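Local coordinates for protein cyclase (Uncultured organism, PDB 5IBZ) that probably acts as a lyase or hydrolase of the cyclase family, perhaps with arylformamidase activity, and here holds acetylphosphate in its pocket, at residues L17-K22 and W236-R241; D115-G120 and S125-V130; N270-R273 and Y278-E281. One frame throughout, in Å; residues are numbered along the deposited sequence. Where two conformers were deposited one is given.

Contact 1: L17-K22 and W236-R241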
loop_
_atom_site.group_PDB
_atom_site.type_symbol
_atom_site.label_atom_id
_atom_site.label_comp_id
_atom_site.label_asym_id
_atom_site.label_seq_id
_atom_site.Cartn_x
_atom_site.Cartn_y
_atom_site.Cartn_z
ATOM N N LEU B 17 33.935 11.114 -21.080
ATOM C CA LEU B 17 33.156 9.898 -21.307
ATOM C C LEU B 17 31.663 10.064 -21.063
ATOM O O LEU B 17 31.165 9.825 -19.961
ATOM C CB LEU B 17 33.688 8.773 -20.415
ATOM C CG LEU B 17 33.173 7.367 -20.706
ATOM C CD1 LEU B 17 33.670 6.868 -22.041
ATOM C CD2 LEU B 17 33.625 6.450 -19.593
ATOM N N ASN B 18 30.939 10.442 -22.103
ATOM C CA ASN B 18 29.491 10.555 -21.988
ATOM C C ASN B 18 28.827 10.386 -23.346
ATOM O O ASN B 18 29.490 10.507 -24.402
ATOM C CB ASN B 18 29.089 11.895 -21.363
ATOM C CG ASN B 18 29.267 13.052 -22.301
ATOM O OD1 ASN B 18 28.448 13.262 -23.190
ATOM N ND2 ASN B 18 30.349 13.814 -22.119
ATOM N N ASN B 19 27.538 10.075 -23.312
ATOM C CA ASN B 19 26.733 9.993 -24.514
ATOM C C ASN B 19 25.735 11.142 -24.673
ATOM O O ASN B 19 24.790 11.033 -25.446
ATOM C CB ASN B 19 25.973 8.663 -24.539
ATOM C CG ASN B 19 26.861 7.493 -24.807
ATOM O OD1 ASN B 19 27.815 7.586 -25.587
ATOM N ND2 ASN B 19 26.545 6.354 -24.180
ATOM N N TRP B 20 25.936 12.249 -23.971
ATOM C CA TRP B 20 25.032 13.380 -24.126
ATOM C C TRP B 20 25.076 13.875 -25.567
ATOM O O TRP B 20 26.151 14.041 -26.137
ATOM C CB TRP B 20 25.393 14.513 -23.174
ATOM C CG TRP B 20 25.169 14.200 -21.716
ATOM C CD1 TRP B 20 25.111 12.958 -21.119
ATOM C CD2 TRP B 20 24.969 15.154 -20.675
ATOM N NE1 TRP B 20 24.900 13.102 -19.762
ATOM C CE2 TRP B 20 24.807 14.441 -19.468
ATOM C CE3 TRP B 20 24.916 16.547 -20.645
ATOM C CZ2 TRP B 20 24.587 15.090 -18.245
ATOM C CZ3 TRP B 20 24.704 17.181 -19.437
ATOM C CH2 TRP B 20 24.543 16.461 -18.259
ATOM N N GLY B 21 23.895 14.079 -26.147
ATOM C CA GLY B 21 23.771 14.501 -27.520
ATOM C C GLY B 21 23.952 13.424 -28.587
ATOM O O GLY B 21 23.693 13.695 -29.762
ATOM N N LYS B 22 24.399 12.230 -28.210
ATOM C CA LYS B 22 24.642 11.164 -29.196
ATOM C C LYS B 22 23.398 10.871 -30.017
ATOM O O LYS B 22 23.476 10.571 -31.222
ATOM C CB LYS B 22 25.107 9.872 -28.506
ATOM C CG LYS B 22 25.317 8.697 -29.468
ATOM C CD LYS B 22 26.054 7.546 -28.807
ATOM C CE LYS B 22 27.559 7.744 -28.868
ATOM N NZ LYS B 22 28.311 6.662 -28.130
ATOM N N TRP B 236 34.572 0.275 -20.817
ATOM C CA TRP B 236 34.297 -0.930 -21.609
ATOM C C TRP B 236 32.811 -1.020 -21.980
ATOM O O TRP B 236 32.463 -1.306 -23.125
ATOM C CB TRP B 236 34.748 -2.166 -20.836
ATOM C CG TRP B 236 34.562 -3.461 -21.542
ATOM C CD1 TRP B 236 35.343 -3.989 -22.541
ATOM C CD2 TRP B 236 33.526 -4.408 -21.297
ATOM N NE1 TRP B 236 34.856 -5.220 -22.910
ATOM C CE2 TRP B 236 33.736 -5.493 -22.166
ATOM C CE3 TRP B 236 32.440 -4.447 -20.415
ATOM C CZ2 TRP B 236 32.898 -6.602 -22.183
ATOM C CZ3 TRP B 236 31.609 -5.549 -20.440
ATOM C CH2 TRP B 236 31.841 -6.606 -21.314
ATOM N N ILE B 237 31.944 -0.784 -21.009
ATOM C CA ILE B 237 30.511 -0.769 -21.259
ATOM C C ILE B 237 30.175 0.236 -22.347
ATOM O O ILE B 237 29.355 -0.036 -23.230
ATOM C CB ILE B 237 29.744 -0.462 -19.945
ATOM C CG1 ILE B 237 29.810 -1.681 -19.023
ATOM C CG2 ILE B 237 28.299 -0.129 -20.247
ATOM C CD1 ILE B 237 29.472 -1.399 -17.574
ATOM N N HIS B 238 30.804 1.407 -22.287
ATOM C CA HIS B 238 30.653 2.415 -23.339
ATOM C C HIS B 238 31.129 1.934 -24.714
ATOM O O HIS B 238 30.393 2.074 -25.702
ATOM C CB HIS B 238 31.408 3.696 -22.964
ATOM C CG HIS B 238 31.390 4.745 -24.038
ATOM N ND1 HIS B 238 32.529 5.152 -24.699
ATOM C CD2 HIS B 238 30.374 5.475 -24.561
ATOM C CE1 HIS B 238 32.211 6.082 -25.586
ATOM N NE2 HIS B 238 30.914 6.306 -25.512
ATOM N N GLU B 239 32.348 1.390 -24.742
ATOM C CA GLU B 239 32.979 0.873 -25.957
ATOM C C GLU B 239 32.078 -0.084 -26.693
ATOM O O GLU B 239 31.938 -0.009 -27.919
ATOM C CB GLU B 239 34.287 0.146 -25.612
ATOM C CG GLU B 239 35.416 1.057 -25.235
ATOM C CD GLU B 239 36.573 0.335 -24.582
ATOM O OE1 GLU B 239 37.045 0.828 -23.532
ATOM O OE2 GLU B 239 37.040 -0.690 -25.145
ATOM N N GLN B 240 31.483 -0.985 -25.916
ATOM C CA GLN B 240 30.730 -2.125 -26.425
ATOM C C GLN B 240 29.301 -1.763 -26.839
ATOM O O GLN B 240 28.589 -2.596 -27.405
ATOM C CB GLN B 240 30.702 -3.242 -25.376
ATOM C CG GLN B 240 32.074 -3.864 -25.088
ATOM C CD GLN B 240 32.653 -4.568 -26.297
ATOM O OE1 GLN B 240 31.937 -5.234 -27.041
ATOM N NE2 GLN B 240 33.951 -4.427 -26.504
ATOM N N ARG B 241 28.891 -0.525 -26.591
ATOM C CA ARG B 241 27.586 -0.021 -27.010
ATOM C C ARG B 241 26.471 -0.915 -26.465
ATOM O O ARG B 241 25.479 -1.198 -27.137
ATOM C CB ARG B 241 27.529 0.128 -28.537
ATOM C CG ARG B 241 28.396 1.288 -29.019
ATOM C CD ARG B 241 28.268 1.504 -30.531
ATOM N NE ARG B 241 29.060 0.544 -31.289
ATOM C CZ ARG B 241 29.034 0.419 -32.619
ATOM N NH1 ARG B 241 28.210 1.155 -33.352
ATOM N NH2 ARG B 241 29.818 -0.475 -33.214
HETATM O O HOH W 1 29.969 8.872 -26.805
HETATM O O HOH W 2 27.766 3.718 -25.025
#

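Contact 2: D115-G120 and S125-V130. With UVW (acetylphosphate), chain F.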
loop_
_atom_site.group_PDB
_atom_site.type_symbol
_atom_site.label_atom_id
_atom_site.label_comp_id
_atom_site.label_asym_id
_atom_site.label_seq_id
_atom_site.Cartn_x
_atom_site.Cartn_y
_atom_site.Cartn_z
ATOM N N ASP B 115 16.407 -0.096 -13.463
ATOM C CA ASP B 115 16.436 1.279 -12.984
ATOM C C ASP B 115 16.459 2.187 -14.181
ATOM O O ASP B 115 17.276 2.008 -15.083
ATOM C CB ASP B 115 17.650 1.518 -12.109
ATOM C CG ASP B 115 17.677 0.591 -10.904
ATOM O OD1 ASP B 115 16.593 0.121 -10.479
ATOM O OD2 ASP B 115 18.787 0.312 -10.400
ATOM N N ALA B 116 15.530 3.138 -14.226
ATOM C CA ALA B 116 15.484 4.129 -15.308
ATOM C C ALA B 116 16.611 5.132 -15.179
ATOM O O ALA B 116 17.274 5.215 -14.142
ATOM C CB ALA B 116 14.160 4.851 -15.296
ATOM N N LEU B 117 16.800 5.925 -16.224
ATOM C CA LEU B 117 17.836 6.956 -16.178
ATOM C C LEU B 117 17.453 8.078 -15.199
ATOM O O LEU B 117 18.290 8.890 -14.821
ATOM C CB LEU B 117 18.083 7.517 -17.577
ATOM C CG LEU B 117 18.396 6.467 -18.631
ATOM C CD1 LEU B 117 18.696 7.155 -19.951
ATOM C CD2 LEU B 117 19.557 5.548 -18.219
ATOM N N SER B 118 16.184 8.127 -14.806
ATOM C CA SER B 118 15.729 9.053 -13.768
ATOM C C SER B 118 16.015 8.564 -12.352
ATOM O O SER B 118 15.715 9.256 -11.389
ATOM C CB SER B 118 14.226 9.306 -13.920
ATOM O OG SER B 118 13.522 8.085 -14.123
ATOM N N HIS B 119 16.570 7.359 -12.201
ATOM C CA HIS B 119 16.809 6.794 -10.868
ATOM C C HIS B 119 18.047 7.352 -10.160
ATOM O O HIS B 119 18.088 7.363 -8.933
ATOM C CB HIS B 119 16.934 5.259 -10.950
ATOM C CG HIS B 119 17.333 4.605 -9.666
ATOM N ND1 HIS B 119 16.593 4.719 -8.508
ATOM C CD2 HIS B 119 18.394 3.823 -9.355
ATOM C CE1 HIS B 119 17.183 4.041 -7.540
ATOM N NE2 HIS B 119 18.280 3.488 -8.030
ATOM N N GLY B 120 19.070 7.774 -10.910
ATOM C CA GLY B 120 20.330 8.159 -10.293
ATOM C C GLY B 120 21.147 9.101 -11.144
ATOM O O GLY B 120 21.109 9.035 -12.369
ATOM N N SER B 125 22.150 17.710 -12.623
ATOM C CA SER B 125 21.661 17.272 -13.925
ATOM C C SER B 125 21.714 15.766 -14.071
ATOM O O SER B 125 22.630 15.112 -13.584
ATOM C CB SER B 125 22.478 17.892 -15.065
ATOM O OG SER B 125 22.426 19.311 -15.045
ATOM N N LEU B 126 20.706 15.251 -14.771
ATOM C CA LEU B 126 20.615 13.844 -15.124
ATOM C C LEU B 126 21.110 13.643 -16.558
ATOM O O LEU B 126 21.582 14.591 -17.205
ATOM C CB LEU B 126 19.178 13.349 -14.963
ATOM C CG LEU B 126 18.663 13.140 -13.538
ATOM C CD1 LEU B 126 18.249 14.439 -12.871
ATOM C CD2 LEU B 126 17.510 12.189 -13.593
ATOM N N TYR B 127 21.011 12.413 -17.057
ATOM C CA TYR B 127 21.366 12.109 -18.447
ATOM C C TYR B 127 20.868 13.187 -19.433
ATOM O O TYR B 127 19.744 13.666 -19.346
ATOM C CB TYR B 127 20.816 10.719 -18.856
ATOM C CG TYR B 127 20.849 10.544 -20.359
ATOM C CD1 TYR B 127 22.058 10.422 -21.035
ATOM C CD2 TYR B 127 19.693 10.589 -21.102
ATOM C CE1 TYR B 127 22.094 10.326 -22.425
ATOM C CE2 TYR B 127 19.717 10.495 -22.486
ATOM C CZ TYR B 127 20.914 10.378 -23.134
ATOM O OH TYR B 127 20.920 10.316 -24.506
ATOM N N ASN B 128 21.746 13.572 -20.350
ATOM C CA ASN B 128 21.452 14.510 -21.435
ATOM C C ASN B 128 21.043 15.896 -20.962
ATOM O O ASN B 128 20.407 16.660 -21.691
ATOM C CB ASN B 128 20.364 13.962 -22.364
ATOM C CG ASN B 128 20.643 14.267 -23.824
ATOM O OD1 ASN B 128 21.745 14.668 -24.194
ATOM N ND2 ASN B 128 19.634 14.104 -24.655
ATOM N N GLY B 129 21.445 16.229 -19.751
ATOM C CA GLY B 129 21.241 17.571 -19.246
ATOM C C GLY B 129 19.876 17.834 -18.634
ATOM O O GLY B 129 19.518 18.995 -18.348
ATOM N N VAL B 130 19.116 16.769 -18.424
ATOM C CA VAL B 130 17.790 16.902 -17.818
ATOM C C VAL B 130 17.955 17.450 -16.402
ATOM O O VAL B 130 18.744 16.933 -15.628
ATOM C CB VAL B 130 17.050 15.567 -17.813
ATOM C CG1 VAL B 130 15.809 15.621 -16.932
ATOM C CG2 VAL B 130 16.691 15.165 -19.220
HETATM C C1 UVW F . 21.214 1.409 -3.650
HETATM O O1 UVW F . 20.111 1.650 -3.294
HETATM C C1M UVW F . 22.382 1.555 -2.678
HETATM O O2 UVW F . 21.475 0.985 -4.957
HETATM P P UVW F . 20.331 0.931 -6.136
HETATM O O1P UVW F . 19.524 2.207 -6.173
HETATM O O2P UVW F . 21.088 0.738 -7.431
HETATM O O3P UVW F . 19.385 -0.225 -5.939
HETATM O O HOH W 3 20.621 10.203 -15.114
#

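Contact 3: N270-R273 and Y278-E281. With UVW (acetylphosphate), chain F.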
loop_
_atom_site.group_PDB
_atom_site.type_symbol
_atom_site.label_atom_id
_atom_site.label_comp_id
_atom_site.label_asym_id
_atom_site.label_seq_id
_atom_site.Cartn_x
_atom_site.Cartn_y
_atom_site.Cartn_z
ATOM N N ASN B 270 28.103 7.226 -13.426
ATOM C CA ASN B 270 28.630 7.193 -14.784
ATOM C C ASN B 270 27.669 6.462 -15.726
ATOM O O ASN B 270 27.438 6.921 -16.836
ATOM C CB ASN B 270 30.006 6.519 -14.833
ATOM C CG ASN B 270 31.116 7.361 -14.203
ATOM O OD1 ASN B 270 32.086 6.815 -13.686
ATOM N ND2 ASN B 270 30.993 8.672 -14.268
ATOM N N LEU B 271 27.109 5.323 -15.304
ATOM C CA LEU B 271 26.224 4.610 -16.215
ATOM C C LEU B 271 24.926 5.365 -16.469
ATOM O O LEU B 271 24.544 5.597 -17.616
ATOM C CB LEU B 271 25.898 3.218 -15.695
ATOM C CG LEU B 271 27.066 2.232 -15.700
ATOM C CD1 LEU B 271 26.559 0.853 -15.262
ATOM C CD2 LEU B 271 27.792 2.140 -17.021
ATOM N N LEU B 272 24.235 5.756 -15.405
ATOM C CA LEU B 272 22.916 6.371 -15.586
ATOM C C LEU B 272 22.978 7.772 -16.171
ATOM O O LEU B 272 22.332 8.050 -17.178
ATOM C CB LEU B 272 22.178 6.406 -14.252
ATOM C CG LEU B 272 21.849 5.001 -13.708
ATOM C CD1 LEU B 272 21.337 5.116 -12.293
ATOM C CD2 LEU B 272 20.867 4.222 -14.561
ATOM N N ARG B 273 23.764 8.644 -15.552
ATOM C CA ARG B 273 23.869 10.025 -16.016
ATOM C C ARG B 273 24.750 10.213 -17.243
ATOM O O ARG B 273 24.338 10.867 -18.197
ATOM C CB ARG B 273 24.388 10.924 -14.895
ATOM C CG ARG B 273 24.620 12.351 -15.333
ATOM C CD ARG B 273 25.347 13.094 -14.274
ATOM N NE ARG B 273 25.417 14.520 -14.514
ATOM C CZ ARG B 273 26.413 15.155 -15.113
ATOM N NH1 ARG B 273 27.442 14.482 -15.619
ATOM N NH2 ARG B 273 26.375 16.482 -15.229
ATOM N N TYR B 278 21.172 1.586 -18.783
ATOM C CA TYR B 278 20.257 1.118 -17.759
ATOM C C TYR B 278 20.917 0.083 -16.863
ATOM O O TYR B 278 21.818 -0.647 -17.282
ATOM C CB TYR B 278 18.987 0.537 -18.423
ATOM C CG TYR B 278 18.240 1.609 -19.172
ATOM C CD1 TYR B 278 18.637 1.990 -20.449
ATOM C CD2 TYR B 278 17.182 2.286 -18.597
ATOM C CE1 TYR B 278 18.000 3.005 -21.124
ATOM C CE2 TYR B 278 16.526 3.294 -19.266
ATOM C CZ TYR B 278 16.949 3.671 -20.532
ATOM O OH TYR B 278 16.297 4.691 -21.219
ATOM N N ILE B 279 20.462 0.061 -15.613
ATOM C CA ILE B 279 20.973 -0.848 -14.604
ATOM C C ILE B 279 19.890 -1.815 -14.156
ATOM O O ILE B 279 18.800 -1.407 -13.745
ATOM C CB ILE B 279 21.512 -0.064 -13.378
ATOM C CG1 ILE B 279 22.754 0.755 -13.771
ATOM C CG2 ILE B 279 21.760 -0.990 -12.211
ATOM C CD1 ILE B 279 23.327 1.590 -12.675
ATOM N N GLY B 280 20.211 -3.106 -14.222
ATOM C CA GLY B 280 19.322 -4.158 -13.756
ATOM C C GLY B 280 19.872 -4.814 -12.506
ATOM O O GLY B 280 21.078 -5.057 -12.403
ATOM N N GLU B 281 19.001 -5.065 -11.530
ATOM C CA GLU B 281 19.447 -5.589 -10.245
ATOM C C GLU B 281 18.534 -6.684 -9.745
ATOM O O GLU B 281 17.340 -6.711 -10.068
ATOM C CB GLU B 281 19.521 -4.472 -9.194
ATOM C CG GLU B 281 20.601 -3.448 -9.527
ATOM C CD GLU B 281 20.515 -2.162 -8.732
ATOM O OE1 GLU B 281 19.457 -1.858 -8.152
ATOM O OE2 GLU B 281 21.552 -1.473 -8.684
HETATM C C1 UVW F . 21.214 1.409 -3.650
HETATM O O1 UVW F . 20.111 1.650 -3.294
HETATM C C1M UVW F . 22.382 1.555 -2.678
HETATM O O2 UVW F . 21.475 0.985 -4.957
HETATM P P UVW F . 20.331 0.931 -6.136
HETATM O O1P UVW F . 19.524 2.207 -6.173
HETATM O O2P UVW F . 21.088 0.738 -7.431
HETATM O O3P UVW F . 19.385 -0.225 -5.939
#

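Contact 1: L17-K22 and W236-R241
Leu17 meets His238 where an N-terminal loop, with an Asx turn and then a type II beta turn, is laid against the last turn of the histidine's helix. CD1 of Leu17 does the touching, 3.4 Å from ND1 of His238, and the two side chains run antiparallel alongside each other. With CG anti to the backbone N (chi1 -169°), the leucine's branch reaches the imidazole. Asn18 OD1 turns back to accept from Trp20 N at 2.8 Å, in the carbonyl plane and on a lone pair, closing the Asx turn. Asn19 then brings OD1 to the edge of the imidazole, its amide plane 36° from the ring plane, and accepts a weak, bent bond of 3.4 Å from His238 NE2. Its ND2 is held by the carbonyl of Leu275 on helix 266-275. The turn from Asn19 to Lys22 sends the lysine chain back, so that NZ donates to the same OD1 of Asn19 at 2.8 Å, from above the carbonyl plane, bonds Tyr34 OH, and lies 3.7 Å from His238 NE2, oblique to the ring. Beyond His238 the helix ends in a Schellman motif at Arg241. One water also grips Asn19 OD1, donating to it and to Asn18 O, and lies 3.0 Å from His238 NE2; a second accepts from Asn19 ND2 and donates to His238 O at 3.2 Å.

Contact 2: D115-G120 and S125-V130
Leu117 O and Tyr127 N are joined by one water, which donates to Leu117 O at 2.7 Å and to Gly120 O, and accepts from Tyr127 N at 3.0 Å. It ties a type I beta turn, Ala116 to His119, to a loop whose G1 beta bulge sets Gly129 and Val130 against Leu126. No direct hydrogen bond links the segments; this water bridges them, and beside it the contact is van der Waals packing. Leu126 sends CD2 against the turn's backbone, 3.6 Å from Ser118 CA and equally near Leu117 O. Leu117 and Tyr127 run alongside each other in one direction, and CD1 of the leucine comes obliquely to the ring, 3.8 Å from Tyr127 CD2. Asn128 CB sits over the centre of one face of the Tyr127 ring, and Tyr127 OH bonds Asp27.

His119 points away from the bulge loop, with CG anti to the backbone N (chi1 173°), and carries its imidazole into the acetylphosphate pocket. ND1 is held by the carbonyl of Ala100 of a second subunit, a bond that fixes the ring's rotation and presents the other nitrogen to the ligand. Gly120 pairs with a strand of that same subunit, continuing the sheet across the interface. The phosphate oxygen O1P lies at the ring's edge, near its plane, and receives the bond from His119 NE2 at 2.6 Å, with an N-H...O angle of 155°.

Contact 3: N270-R273 and Y278-E281
Helix 266-275, which widens to a pi-type turn around 270-273, is followed after a short connection by strand 278-281, the backbones coming nearest at Leu272 and Tyr278, whose CA atoms are 6.3 Å apart. Ile279 is the side chain that fills the angle between them. It points toward the helix and crosses both leucines at about a right angle. Its CD1 lies 3.9 Å from CG of Leu272, in reach of both methyls of that leucine, while its CG1 lies 4.0 Å from Leu272 CD2 and 4.1 Å from Leu271 CD1. The isoleucine thus bears on Leu272 with its outer end and on Leu271 lower down, along its CG1 arm, which stands anti to the carbonyl carbon (chi1 -66°). No hydrogen bond crosses between the segments; the join is purely apolar and buried. Leu271 also packs on Ile237 of helix 233-239. Tyr278 points away from the helix, its OH bonded to the carbonyl of Arg29 and its ring edge-to-face with Phe155.

Two residues beyond Ile279, on the same side of the strand, Glu281 reaches the acetylphosphate. Its chain is extended beyond CG, and its two carboxyl oxygens face the phosphate, OE2 2.6 Å from O2P and OE1 2.8 Å from O3P. With an alanine here the carboxyl group is gone, and O2P and O3P would probably be left without their close partner on this side. His268, earlier on the helix, bonds the same ligand and touches both Ile279 and Glu281. The arrangement is a helix packed over a strand of the central mixed sheet, with the strand's end lining the ligand pocket of this cyclase-family fold.

Contact 2 is nested in the long loop that contact 1 closes, and contact 3 follows; contact 1 lies furthest from the pocket, while 2 and 3 reach the ligand. Contact 1 lies about 12 Å from contact 3 and 15 Å from contact 2, centre to centre, and Trp20 of its loop reaches both: Trp20 NE1 hydrogen-bonds Arg273 O at 2.8 Å, and the ring meets that of Tyr127. Next to it, Gly21 N lies 3.0 Å from Asn128 OD1, a probable hydrogen bond. Contacts 2 and 3, about 9 Å apart between centres, join through two neighbouring antiparallel strands, where Asp115 N lies 2.7 Å from Ile279 O, a probable hydrogen bond. Arg69 and His268 also bond the ligand.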